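Local coordinates for amino acid adenylation domain-containing protein (Bacillus stratosphericus LAMA 585, PDB 6ULY), which probably selects a keto acid and activates it as its acyl adenylate, serving as the first adenylation domain of a nonribosomal depsipeptide synthetase, at residues 195-199 / 336-340; 200-204 / 232-237. All coordinates share one frame; numbering follows the deposited sequence.

Helix 193-207 is common to both contacts. In contact 1 its first half, 195-199, meets the turn and strand start at 336-340; in contact 2 the next turn, 200-204, packs on residues 232-237 of helix 224-237. Along the chain the order is 195-199, 200-204, 232-237, 336-340, so the helix pair forms within the span that contact 1 brings together. The centres lie about 10 Å apart, and Val-196 CG1 touches Leu-232 CD1 at 3.4 Å between them. Both belong to the AMP-binding region of the ANL clan. Contact 1 reaches the bound keto acyl adenylate directly, whereas contact 2 packs helix on helix, with the Thr-203 side chain about 8 Å from the ligand.

Contact 1: residues 195-199 / 336-340; sequences SVLAN and ISSAV. With QA7 (5'-O-{(S)-hydroxy[(4-methyl-2-oxopentanoyl)oxy]phosphoryl}adenosine), chain C.
Asn-199 leans out from its helix with CG trans to the backbone N (chi1 -176°), which carries its amide across to the turn at Ile-336 to Ala-339, and Ser-337 answers with its CB, 3.5 Å from Asn-199 CB. Asn-199 does most of the polar work here. Its ND2 donates to Ala-339 O at 2.7 Å, with an N-H...O angle of 139°. The donor sits above the carbonyl plane, and the acceptor is itself tilted from the Asn-199 amide plane. A second, weak bond runs from ND2 to Ile-336 O at 3.3 Å, so one amide nitrogen links the backbone on both sides of the two serines.

On the helix side of the turn, Ser-337 OG lies beside the carbonyl Ser-195 O, in the first turn of helix 193-207, without bonding to it; its hydrogen bond goes to Thr-416 O. Ser-337 and Ser-338 both face Met-333 in a G1 beta bulge, and Ser-337 has positive phi (68°). At the bulge and the residue after it the chain meets the bound keto acyl adenylate: Ser-338 CA is 3.3 Å from O31 of the ligand, and Ala-339 CB lies 3.7 Å from its methyl C01. Asn-199 thus probably helps, as a second-shell residue, to hold the backbone whose other side lines the acyl pocket.

Strand 338-342 runs antiparallel to 327-333 in the nine-stranded mixed sheet. Met-229 of helix 224-237 covers Ser-338 and Ala-339, while Val-196 packs on Val-174 and Phe-175 of strand 173-178.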
ATOM      1  N   SER A 195      21.603  16.788   2.459  1.00 39.51           N
ATOM      2  CA  SER A 195      20.161  17.018   2.503  1.00 40.43           C
ATOM      3  C   SER A 195      19.706  17.386   3.909  1.00 39.32           C
ATOM      4  O   SER A 195      18.881  18.291   4.084  1.00 40.70           O
ATOM      5  CB  SER A 195      19.410  15.787   1.993  1.00 35.88           C
ATOM      6  OG  SER A 195      19.796  14.604   2.673  1.00 39.88           O
ATOM      7  N   VAL A 196      20.236  16.706   4.926  1.00 40.01           N
ATOM      8  CA  VAL A 196      19.869  17.034   6.300  1.00 38.37           C
ATOM      9  C   VAL A 196      20.345  18.437   6.654  1.00 35.79           C
ATOM     10  O   VAL A 196      19.562  19.277   7.113  1.00 36.05           O
ATOM     11  CB  VAL A 196      20.435  15.977   7.265  1.00 38.68           C
ATOM     12  CG1 VAL A 196      20.208  16.391   8.698  1.00 44.83           C
ATOM     13  CG2 VAL A 196      19.791  14.618   6.980  1.00 39.48           C
ATOM     14  N   LEU A 197      21.629  18.723   6.420  1.00 36.48           N
ATOM     15  CA  LEU A 197      22.163  20.030   6.786  1.00 38.99           C
ATOM     16  C   LEU A 197      21.475  21.154   6.031  1.00 39.30           C
ATOM     17  O   LEU A 197      21.350  22.268   6.556  1.00 44.95           O
ATOM     18  CB  LEU A 197      23.666  20.075   6.531  1.00 43.63           C
ATOM     19  CG  LEU A 197      24.532  19.352   7.562  1.00 39.07           C
ATOM     20  CD1 LEU A 197      25.977  19.323   7.096  1.00 44.18           C
ATOM     21  CD2 LEU A 197      24.416  20.020   8.916  1.00 41.52           C
ATOM     22  N   ALA A 198      21.029  20.891   4.802  1.00 38.93           N
ATOM     23  CA  ALA A 198      20.302  21.906   4.051  1.00 42.01           C
ATOM     24  C   ALA A 198      18.993  22.259   4.742  1.00 38.25           C
ATOM     25  O   ALA A 198      18.605  23.433   4.797  1.00 35.55           O
ATOM     26  CB  ALA A 198      20.038  21.419   2.626  1.00 43.07           C
ATOM     27  N   ASN A 199      18.291  21.253   5.266  1.00 40.39           N
ATOM     28  CA  ASN A 199      17.090  21.529   6.045  1.00 41.81           C
ATOM     29  C   ASN A 199      17.437  22.240   7.346  1.00 37.18           C
ATOM     30  O   ASN A 199      16.759  23.195   7.743  1.00 37.91           O
ATOM     31  CB  ASN A 199      16.342  20.229   6.335  1.00 43.73           C
ATOM     32  CG  ASN A 199      15.041  20.463   7.068  1.00 37.75           C
ATOM     33  OD1 ASN A 199      15.032  20.801   8.250  1.00 44.20           O
ATOM     34  ND2 ASN A 199      13.932  20.289   6.367  1.00 34.73           N
ATOM     35  N   ILE A 336      11.951  14.815   3.087  1.00 40.77           N
ATOM     36  CA  ILE A 336      12.508  16.136   2.811  1.00 36.59           C
ATOM     37  C   ILE A 336      13.165  16.693   4.072  1.00 40.58           C
ATOM     38  O   ILE A 336      13.284  17.914   4.239  1.00 37.49           O
ATOM     39  CB  ILE A 336      11.424  17.084   2.263  1.00 38.65           C
ATOM     40  CG1 ILE A 336      10.267  17.221   3.255  1.00 39.37           C
ATOM     41  CG2 ILE A 336      10.887  16.571   0.916  1.00 40.24           C
ATOM     42  CD1 ILE A 336       9.136  18.093   2.760  1.00 33.10           C
ATOM     43  N   SER A 337      13.598  15.795   4.965  1.00 38.62           N
ATOM     44  CA  SER A 337      14.425  16.133   6.125  1.00 41.82           C
ATOM     45  C   SER A 337      13.686  16.971   7.167  1.00 39.61           C
ATOM     46  O   SER A 337      14.300  17.793   7.852  1.00 40.77           O
ATOM     47  CB  SER A 337      15.705  16.859   5.697  1.00 43.84           C
ATOM     48  OG  SER A 337      16.494  16.040   4.856  1.00 43.66           O
ATOM     49  N   SER A 338      12.377  16.750   7.305  1.00 36.61           N
ATOM     50  CA  SER A 338      11.533  17.376   8.324  1.00 41.80           C
ATOM     51  C   SER A 338      10.879  18.635   7.756  1.00 40.42           C
ATOM     52  O   SER A 338      10.449  18.637   6.597  1.00 38.90           O
ATOM     53  CB  SER A 338      12.317  17.656   9.623  1.00 36.78           C
ATOM     54  OG  SER A 338      13.012  18.894   9.622  1.00 41.27           O
ATOM     55  N   ALA A 339      10.767  19.693   8.554  1.00 41.67           N
ATOM     56  CA  ALA A 339       9.917  20.814   8.173  1.00 42.21           C
ATOM     57  C   ALA A 339      10.528  21.612   7.029  1.00 39.11           C
ATOM     58  O   ALA A 339      11.745  21.789   6.952  1.00 38.91           O
ATOM     59  CB  ALA A 339       9.675  21.726   9.370  1.00 36.32           C
ATOM     60  N   VAL A 340       9.665  22.096   6.134  1.00 42.10           N
ATOM     61  CA  VAL A 340      10.073  22.963   5.036  1.00 39.74           C
ATOM     62  C   VAL A 340       9.239  24.231   4.957  1.00 39.13           C
ATOM     63  O   VAL A 340       9.535  25.103   4.138  1.00 38.66           O
ATOM     64  CB  VAL A 340      10.032  22.213   3.688  1.00 36.55           C
ATOM     65  CG1 VAL A 340      11.051  21.078   3.687  1.00 38.24           C
ATOM     66  CG2 VAL A 340       8.629  21.683   3.401  1.00 36.03           C
TER
HETATM   67  C01 QA7 C 701       7.050  19.563  10.895  1.00 44.33           C
HETATM   68  C02 QA7 C 701       7.437  18.160  11.175  1.00 40.95           C
HETATM   69  C03 QA7 C 701       8.935  18.036  11.235  1.00 43.30           C
HETATM   70  C04 QA7 C 701       6.704  17.343  10.160  1.00 43.01           C
HETATM   71  C05 QA7 C 701       7.422  16.188   9.537  1.00 44.10           C
HETATM   72  C06 QA7 C 701       6.772  14.844   9.529  1.00 42.01           C
HETATM   73  C10 QA7 C 701       4.882  13.468   6.961  1.00 43.28           C
HETATM   74  C11 QA7 C 701       3.538  13.598   6.700  1.00 47.53           C
HETATM   75  C12 QA7 C 701       3.324  14.668   5.549  1.00 49.13           C
HETATM   76  C13 QA7 C 701       2.212  15.128   5.774  1.00 49.35           C
HETATM   77  C14 QA7 C 701       1.950  15.004   7.395  1.00 50.13           C
HETATM   78  C16 QA7 C 701       3.136  16.784   8.441  1.00 47.33           C
HETATM   79  C18 QA7 C 701       1.624  18.273   8.638  1.00 44.48           C
HETATM   80  C19 QA7 C 701       0.817  19.380   8.880  1.00 39.75           C
HETATM   81  C21 QA7 C 701      -0.922  18.328   7.958  1.00 45.70           C
HETATM   82  C23 QA7 C 701       1.072  17.216   8.050  1.00 44.86           C
HETATM   83  N15 QA7 C 701       2.039  16.294   7.950  1.00 45.42           N
HETATM   84  N17 QA7 C 701       2.904  17.991   8.866  1.00 46.52           N
HETATM   85  N20 QA7 C 701      -0.421  19.365   8.523  1.00 47.49           N
HETATM   86  N22 QA7 C 701      -0.227  17.275   7.718  1.00 47.65           N
HETATM   87  N24 QA7 C 701       1.373  20.510   9.489  1.00 43.04           N
HETATM   88  O07 QA7 C 701       7.303  13.788   8.877  1.00 48.97           O
HETATM   89  O09 QA7 C 701       5.138  12.521   7.930  1.00 48.93           O
HETATM   90  O25 QA7 C 701       2.829  14.234   7.853  1.00 45.76           O
HETATM   91  O26 QA7 C 701       1.104  14.397   5.214  1.00 51.27           O
HETATM   92  O27 QA7 C 701       3.482  14.180   4.135  1.00 49.27           O
HETATM   93  O28 QA7 C 701       6.746  11.583   9.631  1.00 59.20           O
HETATM   94  O29 QA7 C 701       7.371  11.812   7.499  1.00 42.14           O
HETATM   95  O30 QA7 C 701       5.803  14.721  10.091  1.00 45.83           O
HETATM   96  O31 QA7 C 701       8.429  16.354   9.041  1.00 46.39           O
HETATM   97  P08 QA7 C 701       6.600  12.417   8.498  1.00 53.97           P

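Contact 2: residues 200-204 / 232-237; sequences VKGTV and LVNVYT
Val-200 and Tyr-236 meet at the heart of a helix-helix packing in the AMP-binding fold, where the axes of the short segments 200-204 and 232-237 approach to 9.8 Å and cross at -78°. Val-200 CG1 presses on the root of the tyrosine, 3.6 Å from Tyr-236 CG. Val-200 CG2, the other methyl, turns to Val-233 CG2 at 3.9 Å and also reaches Leu-232 CB. One turn on, Val-204 CG2 settles among Val-233 CG1, the Tyr-236 ring and Thr-237 CG2, the last at 3.7 Å, and Thr-203 CG2 closes on Val-233 CG2 from the side.

The ring gets its reach from chi1 of 179°: with CG trans to the backbone N, Tyr-236 extends over the neighbouring helix to Lys-201, whose chain crosses it at about a right angle. The lysine is extended beyond CG, and its ammonium carries on past the ring, where NZ is hydrogen-bonded to the carbonyl oxygens of Val-11, Gln-13 and Ala-15, joining the N-terminal segment to this helix.

Further out, Leu-232 packs on Leu-18 of helix 18-26 and on Phe-85 and Trp-86 of helix 78-91, while Val-21 of the same helix 18-26 touches Tyr-236. Phe-209 touches both Thr-203 and Val-233. At the outer end of the ring, the methylene Lys-201 CE stands 3.4 Å from Tyr-236 OH.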
ATOM      1  N   VAL A 200      18.495  21.792   8.022  1.00 33.01           N
ATOM      2  CA  VAL A 200      18.910  22.441   9.260  1.00 37.99           C
ATOM      3  C   VAL A 200      19.208  23.913   9.006  1.00 45.61           C
ATOM      4  O   VAL A 200      18.713  24.799   9.713  1.00 43.01           O
ATOM      5  CB  VAL A 200      20.125  21.715   9.861  1.00 38.05           C
ATOM      6  CG1 VAL A 200      20.843  22.610  10.849  1.00 40.40           C
ATOM      7  CG2 VAL A 200      19.693  20.414  10.528  1.00 38.44           C
ATOM      8  N   LYS A 201      20.016  24.197   7.979  1.00 44.39           N
ATOM      9  CA  LYS A 201      20.401  25.578   7.708  1.00 37.46           C
ATOM     10  C   LYS A 201      19.205  26.406   7.268  1.00 36.27           C
ATOM     11  O   LYS A 201      19.061  27.563   7.675  1.00 43.51           O
ATOM     12  CB  LYS A 201      21.508  25.607   6.657  1.00 45.47           C
ATOM     13  CG  LYS A 201      22.794  24.958   7.140  1.00 41.67           C
ATOM     14  CD  LYS A 201      23.834  24.834   6.040  1.00 54.45           C
ATOM     15  CE  LYS A 201      25.124  24.244   6.588  1.00 50.56           C
ATOM     16  NZ  LYS A 201      26.146  24.029   5.536  1.00 60.75           N
ATOM     17  N   GLY A 202      18.330  25.836   6.440  1.00 45.61           N
ATOM     18  CA  GLY A 202      17.106  26.536   6.096  1.00 44.13           C
ATOM     19  C   GLY A 202      16.229  26.783   7.308  1.00 40.88           C
ATOM     20  O   GLY A 202      15.671  27.871   7.473  1.00 41.97           O
ATOM     21  N   THR A 203      16.100  25.776   8.176  1.00 40.93           N
ATOM     22  CA  THR A 203      15.268  25.922   9.365  1.00 45.40           C
ATOM     23  C   THR A 203      15.835  26.977  10.310  1.00 40.68           C
ATOM     24  O   THR A 203      15.086  27.789  10.865  1.00 40.42           O
ATOM     25  CB  THR A 203      15.140  24.572  10.078  1.00 41.58           C
ATOM     26  OG1 THR A 203      14.342  23.688   9.279  1.00 40.12           O
ATOM     27  CG2 THR A 203      14.501  24.733  11.461  1.00 38.07           C
ATOM     28  N   VAL A 204      17.157  26.984  10.500  1.00 39.76           N
ATOM     29  CA  VAL A 204      17.776  27.970  11.384  1.00 43.70           C
ATOM     30  C   VAL A 204      17.538  29.382  10.863  1.00 46.54           C
ATOM     31  O   VAL A 204      17.244  30.303  11.637  1.00 47.53           O
ATOM     32  CB  VAL A 204      19.278  27.673  11.540  1.00 45.44           C
ATOM     33  CG1 VAL A 204      19.991  28.837  12.227  1.00 39.34           C
ATOM     34  CG2 VAL A 204      19.483  26.384  12.318  1.00 43.16           C
ATOM     35  N   LEU A 232      19.370  17.873  15.601  1.00 38.01           N
ATOM     36  CA  LEU A 232      20.471  18.314  14.747  1.00 37.59           C
ATOM     37  C   LEU A 232      20.495  19.833  14.609  1.00 35.64           C
ATOM     38  O   LEU A 232      21.571  20.438  14.568  1.00 40.10           O
ATOM     39  CB  LEU A 232      20.385  17.648  13.375  1.00 38.99           C
ATOM     40  CG  LEU A 232      20.746  16.161  13.350  1.00 40.59           C
ATOM     41  CD1 LEU A 232      20.610  15.611  11.936  1.00 37.26           C
ATOM     42  CD2 LEU A 232      22.147  15.910  13.889  1.00 38.72           C
ATOM     43  N   VAL A 233      19.326  20.468  14.532  1.00 38.50           N
ATOM     44  CA  VAL A 233      19.285  21.926  14.557  1.00 30.07           C
ATOM     45  C   VAL A 233      19.952  22.446  15.823  1.00 42.77           C
ATOM     46  O   VAL A 233      20.667  23.456  15.800  1.00 41.53           O
ATOM     47  CB  VAL A 233      17.834  22.426  14.443  1.00 37.31           C
ATOM     48  CG1 VAL A 233      17.719  23.854  14.959  1.00 42.68           C
ATOM     49  CG2 VAL A 233      17.353  22.340  13.005  1.00 42.36           C
ATOM     50  N   ASN A 234      19.734  21.760  16.948  1.00 40.74           N
ATOM     51  CA  ASN A 234      20.284  22.218  18.218  1.00 36.55           C
ATOM     52  C   ASN A 234      21.800  22.065  18.249  1.00 38.12           C
ATOM     53  O   ASN A 234      22.515  22.982  18.663  1.00 41.66           O
ATOM     54  CB  ASN A 234      19.638  21.450  19.373  1.00 38.61           C
ATOM     55  CG  ASN A 234      18.171  21.778  19.543  1.00 39.11           C
ATOM     56  OD1 ASN A 234      17.735  22.900  19.283  1.00 42.07           O
ATOM     57  ND2 ASN A 234      17.396  20.793  19.981  1.00 42.87           N
ATOM     58  N   VAL A 235      22.311  20.907  17.821  1.00 37.85           N
ATOM     59  CA  VAL A 235      23.757  20.711  17.784  1.00 38.52           C
ATOM     60  C   VAL A 235      24.401  21.683  16.800  1.00 42.60           C
ATOM     61  O   VAL A 235      25.483  22.225  17.058  1.00 39.55           O
ATOM     62  CB  VAL A 235      24.096  19.249  17.435  1.00 35.72           C
ATOM     63  CG1 VAL A 235      25.594  19.001  17.560  1.00 43.14           C
ATOM     64  CG2 VAL A 235      23.333  18.291  18.337  1.00 41.43           C
ATOM     65  N   TYR A 236      23.743  21.925  15.660  1.00 40.82           N
ATOM     66  CA  TYR A 236      24.294  22.835  14.659  1.00 39.54           C
ATOM     67  C   TYR A 236      24.408  24.254  15.204  1.00 43.05           C
ATOM     68  O   TYR A 236      25.411  24.942  14.970  1.00 43.55           O
ATOM     69  CB  TYR A 236      23.423  22.825  13.402  1.00 42.82           C
ATOM     70  CG  TYR A 236      23.921  23.755  12.318  1.00 44.80           C
ATOM     71  CD1 TYR A 236      23.440  25.056  12.213  1.00 41.14           C
ATOM     72  CD2 TYR A 236      24.877  23.333  11.399  1.00 45.17           C
ATOM     73  CE1 TYR A 236      23.897  25.912  11.220  1.00 40.84           C
ATOM     74  CE2 TYR A 236      25.337  24.179  10.402  1.00 45.98           C
ATOM     75  CZ  TYR A 236      24.845  25.465  10.317  1.00 44.27           C
ATOM     76  OH  TYR A 236      25.304  26.306   9.327  1.00 46.56           O
ATOM     77  N   THR A 237      23.372  24.727  15.896  1.00 40.76           N
ATOM     78  CA  THR A 237      23.460  26.006  16.585  1.00 46.24           C
ATOM     79  C   THR A 237      24.269  25.916  17.871  1.00 39.23           C
ATOM     80  O   THR A 237      24.606  26.956  18.444  1.00 48.01           O
ATOM     81  CB  THR A 237      22.061  26.541  16.905  1.00 41.23           C
ATOM     82  OG1 THR A 237      21.403  25.666  17.833  1.00 44.94           O
ATOM     83  CG2 THR A 237      21.226  26.661  15.626  1.00 41.57           C
TER